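Long-range contact in dextranase (Pseudarthrobacter oxydans, PDB 6NZS), which catalyses the endohydrolysis of alpha-1,6-glucosidic linkages in dextran: residues W366-S377 with N387-V398. Numbering follows the deposited sequence.
Sequences WQTDGIELYKGS and NDDVLKMYHSDV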
ATOM      1  N   TRP A 366      -6.171  11.180  -2.055  1.00 12.45           N
ATOM      2  CA  TRP A 366      -7.204  10.322  -1.495  1.00 12.52           C
ATOM      3  C   TRP A 366      -7.649   9.311  -2.548  1.00 13.08           C
ATOM      4  O   TRP A 366      -7.402   9.467  -3.747  1.00 12.95           O
ATOM      5  CB  TRP A 366      -8.439  11.153  -1.125  1.00 14.82           C
ATOM      6  CG  TRP A 366      -8.289  11.998   0.093  1.00 15.19           C
ATOM      7  CD1 TRP A 366      -7.461  11.772   1.154  1.00 13.22           C
ATOM      8  CD2 TRP A 366      -8.982  13.221   0.379  1.00 16.22           C
ATOM      9  NE1 TRP A 366      -7.599  12.775   2.086  1.00 17.11           N
ATOM     10  CE2 TRP A 366      -8.528  13.676   1.634  1.00 17.65           C
ATOM     11  CE3 TRP A 366      -9.935  13.979  -0.309  1.00 18.17           C
ATOM     12  CZ2 TRP A 366      -8.993  14.859   2.219  1.00 20.22           C
ATOM     13  CZ3 TRP A 366     -10.407  15.155   0.283  1.00 20.69           C
ATOM     14  CH2 TRP A 366      -9.931  15.579   1.531  1.00 21.87           C
ATOM     15  N   GLN A 367      -8.348   8.273  -2.087  1.00 11.99           N
ATOM     16  CA  GLN A 367      -8.938   7.255  -2.951  1.00 13.09           C
ATOM     17  C   GLN A 367      -7.888   6.447  -3.702  1.00 13.01           C
ATOM     18  O   GLN A 367      -8.183   5.826  -4.728  1.00 16.27           O
ATOM     19  CB  GLN A 367      -9.999   7.841  -3.897  1.00 15.01           C
ATOM     20  CG  GLN A 367     -11.014   8.723  -3.164  1.00 15.60           C
ATOM     21  CD  GLN A 367     -12.140   9.199  -4.059  1.00 20.27           C
ATOM     22  OE1 GLN A 367     -12.065  10.271  -4.660  1.00 24.27           O
ATOM     23  NE2 GLN A 367     -13.190   8.396  -4.156  1.00 19.72           N
ATOM     24  N   THR A 368      -6.656   6.427  -3.192  1.00 10.61           N
ATOM     25  CA  THR A 368      -5.602   5.582  -3.745  1.00 11.63           C
ATOM     26  C   THR A 368      -5.566   4.247  -3.001  1.00 13.03           C
ATOM     27  O   THR A 368      -4.556   3.833  -2.449  1.00 16.53           O
ATOM     28  CB  THR A 368      -4.265   6.314  -3.712  1.00 10.65           C
ATOM     29  OG1 THR A 368      -4.045   6.875  -2.406  1.00 11.10           O
ATOM     30  CG2 THR A 368      -4.286   7.432  -4.739  1.00 12.26           C
ATOM     31  N   ASP A 369      -6.719   3.579  -3.017  1.00 14.07           N
ATOM     32  CA  ASP A 369      -6.911   2.323  -2.300  1.00 15.54           C
ATOM     33  C   ASP A 369      -5.854   1.307  -2.701  1.00 16.82           C
ATOM     34  O   ASP A 369      -5.485   1.202  -3.878  1.00 17.02           O
ATOM     35  CB  ASP A 369      -8.262   1.697  -2.680  1.00 16.22           C
ATOM     36  CG  ASP A 369      -9.480   2.557  -2.317  1.00 16.93           C
ATOM     37  OD1 ASP A 369      -9.361   3.785  -2.088  1.00 17.54           O
ATOM     38  OD2 ASP A 369     -10.597   1.976  -2.290  1.00 18.60           O
ATOM     39  N   GLY A 370      -5.406   0.525  -1.713  1.00 11.36           N
ATOM     40  CA  GLY A 370      -4.599  -0.652  -1.955  1.00 13.39           C
ATOM     41  C   GLY A 370      -5.400  -1.793  -2.555  1.00 15.74           C
ATOM     42  O   GLY A 370      -6.420  -1.583  -3.224  1.00 16.15           O
ATOM     43  N   ILE A 371      -5.010  -2.986  -2.290  1.00 13.32           N
ATOM     44  CA  ILE A 371      -5.522  -4.090  -3.091  1.00 12.77           C
ATOM     45  C   ILE A 371      -6.772  -4.684  -2.461  1.00 12.60           C
ATOM     46  O   ILE A 371      -6.943  -4.720  -1.239  1.00 13.24           O
ATOM     47  CB  ILE A 371      -4.419  -5.142  -3.325  1.00 12.66           C
ATOM     48  CG1 ILE A 371      -4.779  -6.063  -4.506  1.00 14.04           C
ATOM     49  CG2 ILE A 371      -4.159  -5.932  -2.046  1.00 13.79           C
ATOM     50  CD1 ILE A 371      -3.609  -6.848  -5.047  1.00 17.61           C
ATOM     51  N   GLU A 372      -7.654  -5.172  -3.327  1.00 12.98           N
ATOM     52  CA  GLU A 372      -8.782  -6.005  -2.942  1.00 13.04           C
ATOM     53  C   GLU A 372      -8.528  -7.394  -3.516  1.00 14.39           C
ATOM     54  O   GLU A 372      -8.478  -7.566  -4.742  1.00 15.43           O
ATOM     55  CB  GLU A 372     -10.086  -5.416  -3.486  1.00 14.21           C
ATOM     56  CG  GLU A 372     -11.346  -6.197  -3.086  1.00 13.73           C
ATOM     57  CD  GLU A 372     -12.636  -5.506  -3.504  1.00 14.59           C
ATOM     58  OE1 GLU A 372     -12.612  -4.280  -3.761  1.00 14.99           O
ATOM     59  OE2 GLU A 372     -13.681  -6.202  -3.572  1.00 14.07           O
ATOM     60  N   LEU A 373      -8.329  -8.371  -2.635  1.00 12.07           N
ATOM     61  CA  LEU A 373      -8.116  -9.754  -3.046  1.00 12.34           C
ATOM     62  C   LEU A 373      -9.464 -10.462  -3.099  1.00 12.31           C
ATOM     63  O   LEU A 373     -10.203 -10.481  -2.111  1.00 12.72           O
ATOM     64  CB  LEU A 373      -7.159 -10.463  -2.088  1.00 12.06           C
ATOM     65  CG  LEU A 373      -5.751  -9.851  -2.062  1.00 14.61           C
ATOM     66  CD1 LEU A 373      -5.023 -10.299  -0.816  1.00 15.87           C
ATOM     67  CD2 LEU A 373      -4.982 -10.274  -3.295  1.00 19.11           C
ATOM     68  N   TYR A 374      -9.784 -11.027  -4.260  1.00 12.22           N
ATOM     69  CA  TYR A 374     -11.072 -11.672  -4.458  1.00 11.90           C
ATOM     70  C   TYR A 374     -11.047 -13.096  -3.891  1.00 10.83           C
ATOM     71  O   TYR A 374     -10.004 -13.609  -3.482  1.00 11.99           O
ATOM     72  CB  TYR A 374     -11.500 -11.538  -5.926  1.00 14.45           C
ATOM     73  CG  TYR A 374     -11.805 -10.079  -6.219  1.00 13.65           C
ATOM     74  CD1 TYR A 374     -10.776  -9.160  -6.468  1.00 15.12           C
ATOM     75  CD2 TYR A 374     -13.102  -9.592  -6.164  1.00 16.72           C
ATOM     76  CE1 TYR A 374     -11.049  -7.804  -6.687  1.00 15.57           C
ATOM     77  CE2 TYR A 374     -13.382  -8.239  -6.387  1.00 16.13           C
ATOM     78  CZ  TYR A 374     -12.349  -7.354  -6.644  1.00 14.37           C
ATOM     79  OH  TYR A 374     -12.632  -6.018  -6.857  1.00 15.89           O
ATOM     80  N   LYS A 375     -12.222 -13.723  -3.830  1.00 13.33           N
ATOM     81  CA  LYS A 375     -12.346 -14.983  -3.105  1.00 13.18           C
ATOM     82  C   LYS A 375     -11.306 -15.998  -3.571  1.00 12.38           C
ATOM     83  O   LYS A 375     -11.091 -16.186  -4.771  1.00 13.85           O
ATOM     84  CB  LYS A 375     -13.751 -15.560  -3.302  1.00 14.50           C
ATOM     85  CG  LYS A 375     -13.961 -16.860  -2.540  1.00 15.35           C
ATOM     86  CD  LYS A 375     -15.370 -17.400  -2.708  1.00 20.17           C
ATOM     87  CE  LYS A 375     -15.532 -18.698  -1.938  1.00 21.22           C
ATOM     88  NZ  LYS A 375     -16.949 -19.157  -1.932  1.00 31.78           N
ATOM     89  N   GLY A 376     -10.637 -16.639  -2.614  1.00 12.25           N
ATOM     90  CA  GLY A 376      -9.697 -17.686  -2.963  1.00 13.55           C
ATOM     91  C   GLY A 376      -8.427 -17.130  -3.571  1.00 15.30           C
ATOM     92  O   GLY A 376      -8.006 -17.558  -4.653  1.00 18.44           O
ATOM     93  N   SER A 377      -7.819 -16.163  -2.890  1.00 12.98           N
ATOM     94  CA  SER A 377      -6.611 -15.511  -3.366  1.00 13.34           C
ATOM     95  C   SER A 377      -5.557 -15.516  -2.271  1.00 12.90           C
ATOM     96  O   SER A 377      -5.866 -15.638  -1.081  1.00 12.14           O
ATOM     97  CB  SER A 377      -6.878 -14.058  -3.770  1.00 13.06           C
ATOM     98  OG  SER A 377      -7.770 -13.971  -4.863  1.00 13.01           O
ATOM     99  N   ASN A 387      -3.237   6.143   0.517  1.00 10.40           N
ATOM    100  CA  ASN A 387      -3.963   7.219   1.193  1.00  9.23           C
ATOM    101  C   ASN A 387      -5.463   6.946   1.214  1.00 11.10           C
ATOM    102  O   ASN A 387      -6.285   7.851   1.083  1.00 11.07           O
ATOM    103  CB  ASN A 387      -3.647   8.584   0.586  1.00 11.35           C
ATOM    104  CG  ASN A 387      -3.957   9.729   1.540  1.00 11.07           C
ATOM    105  OD1 ASN A 387      -4.150   9.521   2.731  1.00 10.94           O
ATOM    106  ND2 ASN A 387      -4.004  10.948   1.013  1.00 13.26           N
ATOM    107  N   ASP A 388      -5.814   5.682   1.378  1.00  9.15           N
ATOM    108  CA  ASP A 388      -7.176   5.222   1.595  1.00 10.86           C
ATOM    109  C   ASP A 388      -7.065   3.814   2.168  1.00 11.11           C
ATOM    110  O   ASP A 388      -5.972   3.389   2.551  1.00 10.77           O
ATOM    111  CB  ASP A 388      -8.005   5.327   0.310  1.00 13.48           C
ATOM    112  CG  ASP A 388      -9.431   5.757   0.592  1.00 15.82           C
ATOM    113  OD1 ASP A 388     -10.134   4.978   1.264  1.00 15.75           O
ATOM    114  OD2 ASP A 388      -9.834   6.875   0.189  1.00 17.77           O
ATOM    115  N   ASP A 389      -8.190   3.089   2.235  1.00 11.09           N
ATOM    116  CA  ASP A 389      -8.187   1.690   2.670  1.00 10.16           C
ATOM    117  C   ASP A 389      -7.022   0.962   2.027  1.00 11.83           C
ATOM    118  O   ASP A 389      -6.874   0.990   0.804  1.00 11.26           O
ATOM    119  CB  ASP A 389      -9.470   0.996   2.188  1.00 11.67           C
ATOM    120  CG  ASP A 389     -10.729   1.569   2.789  1.00 13.25           C
ATOM    121  OD1 ASP A 389     -10.712   1.981   3.966  1.00 13.20           O
ATOM    122  OD2 ASP A 389     -11.759   1.594   2.068  1.00 14.17           O
ATOM    123  N   VAL A 390      -6.189   0.312   2.847  1.00  9.74           N
ATOM    124  CA  VAL A 390      -4.985  -0.319   2.308  1.00 10.21           C
ATOM    125  C   VAL A 390      -5.248  -1.769   1.924  1.00 12.38           C
ATOM    126  O   VAL A 390      -4.983  -2.188   0.785  1.00 14.41           O
ATOM    127  CB  VAL A 390      -3.784  -0.224   3.271  1.00  8.87           C
ATOM    128  CG1 VAL A 390      -2.520  -0.749   2.565  1.00 11.12           C
ATOM    129  CG2 VAL A 390      -3.570   1.211   3.773  1.00 10.38           C
ATOM    130  N   LEU A 391      -5.715  -2.557   2.880  1.00 11.44           N
ATOM    131  CA  LEU A 391      -6.061  -3.956   2.652  1.00 10.98           C
ATOM    132  C   LEU A 391      -7.578  -4.074   2.746  1.00 10.46           C
ATOM    133  O   LEU A 391      -8.149  -3.993   3.840  1.00 10.94           O
ATOM    134  CB  LEU A 391      -5.373  -4.863   3.667  1.00 12.23           C
ATOM    135  CG  LEU A 391      -3.843  -4.819   3.618  1.00 11.64           C
ATOM    136  CD1 LEU A 391      -3.263  -5.770   4.653  1.00 11.35           C
ATOM    137  CD2 LEU A 391      -3.316  -5.149   2.213  1.00 12.58           C
ATOM    138  N   LYS A 392      -8.222  -4.278   1.598  1.00 11.07           N
ATOM    139  CA  LYS A 392      -9.676  -4.364   1.512  1.00 11.26           C
ATOM    140  C   LYS A 392     -10.049  -5.835   1.634  1.00 11.38           C
ATOM    141  O   LYS A 392      -9.957  -6.602   0.670  1.00 12.76           O
ATOM    142  CB  LYS A 392     -10.152  -3.726   0.214  1.00 11.88           C
ATOM    143  CG  LYS A 392      -9.977  -2.202   0.241  1.00 13.60           C
ATOM    144  CD  LYS A 392      -9.732  -1.611  -1.143  1.00 17.05           C
ATOM    145  CE  LYS A 392     -11.005  -1.598  -1.974  1.00 19.35           C
ATOM    146  NZ  LYS A 392     -10.906  -0.708  -3.175  1.00 16.81           N
ATOM    147  N   MET A 393     -10.458  -6.221   2.839  1.00 11.08           N
ATOM    148  CA  MET A 393     -10.694  -7.618   3.195  1.00 12.02           C
ATOM    149  C   MET A 393     -12.188  -7.877   3.032  1.00 11.83           C
ATOM    150  O   MET A 393     -12.962  -7.878   3.988  1.00 12.65           O
ATOM    151  CB  MET A 393     -10.210  -7.885   4.619  1.00 13.69           C
ATOM    152  CG  MET A 393      -8.768  -7.442   4.880  1.00 12.30           C
ATOM    153  SD  MET A 393      -7.573  -8.044   3.666  1.00 12.03           S
ATOM    154  CE  MET A 393      -7.727  -9.823   3.865  1.00 11.30           C
ATOM    155  N   TYR A 394     -12.590  -8.091   1.780  1.00 12.20           N
ATOM    156  CA  TYR A 394     -13.999  -8.139   1.424  1.00 11.34           C
ATOM    157  C   TYR A 394     -14.456  -9.519   0.981  1.00 12.81           C
ATOM    158  O   TYR A 394     -15.613  -9.657   0.567  1.00 13.83           O
ATOM    159  CB  TYR A 394     -14.299  -7.149   0.287  1.00 11.93           C
ATOM    160  CG  TYR A 394     -14.084  -5.672   0.601  1.00 11.76           C
ATOM    161  CD1 TYR A 394     -13.850  -5.226   1.903  1.00 13.37           C
ATOM    162  CD2 TYR A 394     -14.119  -4.732  -0.418  1.00 13.43           C
ATOM    163  CE1 TYR A 394     -13.656  -3.869   2.174  1.00 12.99           C
ATOM    164  CE2 TYR A 394     -13.933  -3.385  -0.162  1.00 12.69           C
ATOM    165  CZ  TYR A 394     -13.705  -2.957   1.136  1.00 12.53           C
ATOM    166  OH  TYR A 394     -13.509  -1.603   1.368  1.00 13.81           O
ATOM    167  N   HIS A 395     -13.593 -10.534   1.034  1.00 12.21           N
ATOM    168  CA  HIS A 395     -13.906 -11.807   0.396  1.00 13.08           C
ATOM    169  C   HIS A 395     -13.405 -12.982   1.222  1.00 13.43           C
ATOM    170  O   HIS A 395     -12.413 -12.884   1.944  1.00 12.81           O
ATOM    171  CB  HIS A 395     -13.303 -11.876  -1.012  1.00 12.96           C
ATOM    172  CG  HIS A 395     -13.753 -10.762  -1.898  1.00 13.96           C
ATOM    173  ND1 HIS A 395     -14.936 -10.802  -2.607  1.00 14.35           N
ATOM    174  CD2 HIS A 395     -13.207  -9.547  -2.142  1.00 13.27           C
ATOM    175  CE1 HIS A 395     -15.085  -9.667  -3.267  1.00 14.94           C
ATOM    176  NE2 HIS A 395     -14.051  -8.886  -2.998  1.00 13.98           N
ATOM    177  N   SER A 396     -14.085 -14.114   1.059  1.00 12.66           N
ATOM    178  CA  SER A 396     -13.721 -15.336   1.755  1.00 12.27           C
ATOM    179  C   SER A 396     -12.447 -15.950   1.178  1.00 11.16           C
ATOM    180  O   SER A 396     -12.047 -15.691   0.036  1.00 12.37           O
ATOM    181  CB  SER A 396     -14.852 -16.359   1.628  1.00 12.45           C
ATOM    182  OG  SER A 396     -16.033 -15.860   2.239  1.00 14.90           O
ATOM    183  N   ASP A 397     -11.798 -16.777   1.996  1.00 11.99           N
ATOM    184  CA  ASP A 397     -10.699 -17.629   1.539  1.00 11.86           C
ATOM    185  C   ASP A 397      -9.528 -16.803   1.005  1.00 12.87           C
ATOM    186  O   ASP A 397      -8.989 -17.061  -0.074  1.00 14.82           O
ATOM    187  CB  ASP A 397     -11.179 -18.669   0.514  1.00 13.00           C
ATOM    188  CG  ASP A 397     -12.269 -19.579   1.060  1.00 18.26           C
ATOM    189  OD1 ASP A 397     -12.232 -19.917   2.263  1.00 16.62           O
ATOM    190  OD2 ASP A 397     -13.164 -19.966   0.273  1.00 19.90           O
ATOM    191  N   VAL A 398      -9.132 -15.792   1.777  1.00 11.79           N
ATOM    192  CA  VAL A 398      -8.057 -14.884   1.397  1.00 11.33           C
ATOM    193  C   VAL A 398      -6.934 -15.039   2.409  1.00 11.30           C
ATOM    194  O   VAL A 398      -7.187 -15.074   3.622  1.00 12.54           O
ATOM    195  CB  VAL A 398      -8.550 -13.428   1.304  1.00 11.78           C
ATOM    196  CG1 VAL A 398      -7.365 -12.451   1.219  1.00 12.21           C
ATOM    197  CG2 VAL A 398      -9.487 -13.253   0.104  1.00 12.29           C
TER
HETATM  198  O   HOH W   1      -8.453  -0.863  -5.082  1.00 16.92           O
HETATM  199  O   HOH W   2      -7.164  -7.543  -0.048  1.00 14.22           O
HETATM  200  O   HOH W   3     -11.453  -2.454  -5.649  1.00 17.70           O
HETATM  201  O   HOH W   4     -10.181  -9.328   0.216  1.00 16.68           O
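His395 lays one ring face over the backbone of Tyr374, whose CA makes a CH-pi contact 4.0 Å from the imidazole centroid, and turns its edge to Glu372. The two segments are equivalent stretches of successive coils in the right-handed parallel beta-helix expected of glycosyl hydrolase family 49, and they illustrate how polar side chains are paired from coil to coil on the face of the sheet that carries Glu372 and Lys392. The Glu372 chain runs out extended, with CG anti to the backbone N (chi1 -178°), which carries OE2 to 2.8 Å from His395 NE2. That bond is nearly straight, 165° at the hydrogen; it uses the anti lone pair of OE2 and leaves carboxylate and imidazole nearly coplanar. The same OE2 meets the edge of the Tyr394 ring at CD2. An alanine in place of His395 removes the NE2 donor and the ring under Tyr374 CA, which would probably leave the Glu372 carboxylate without this mate and freer to turn.

Lys392 reaches to the preceding coil, bent at chi3 (74°), and its NZ forms a salt bridge with Asp369 OD2 at 2.8 Å. Two waters also receive NZ protons, one of them bound to Gly370 O and the other to Glu372 OE1, so the ammonium is tied directly to one acid and through water to the other, whose OE1 stays 4.0 Å from NZ. Asp389 OD2, close to Asp369, accepts from Trp418 NE1, while the Asp389 backbone O takes the Gly370 N-H.

Inward, Leu373 CD1 packs on Val398 CG1, with Met353 and Ile400 of the neighbouring coils beside the leucine. Beyond the direct Lys392 N to Ile371 O bond, a water bridges the coils, donating to Ile371 O and Lys392 O and accepting from Leu373 N at 3.0 Å.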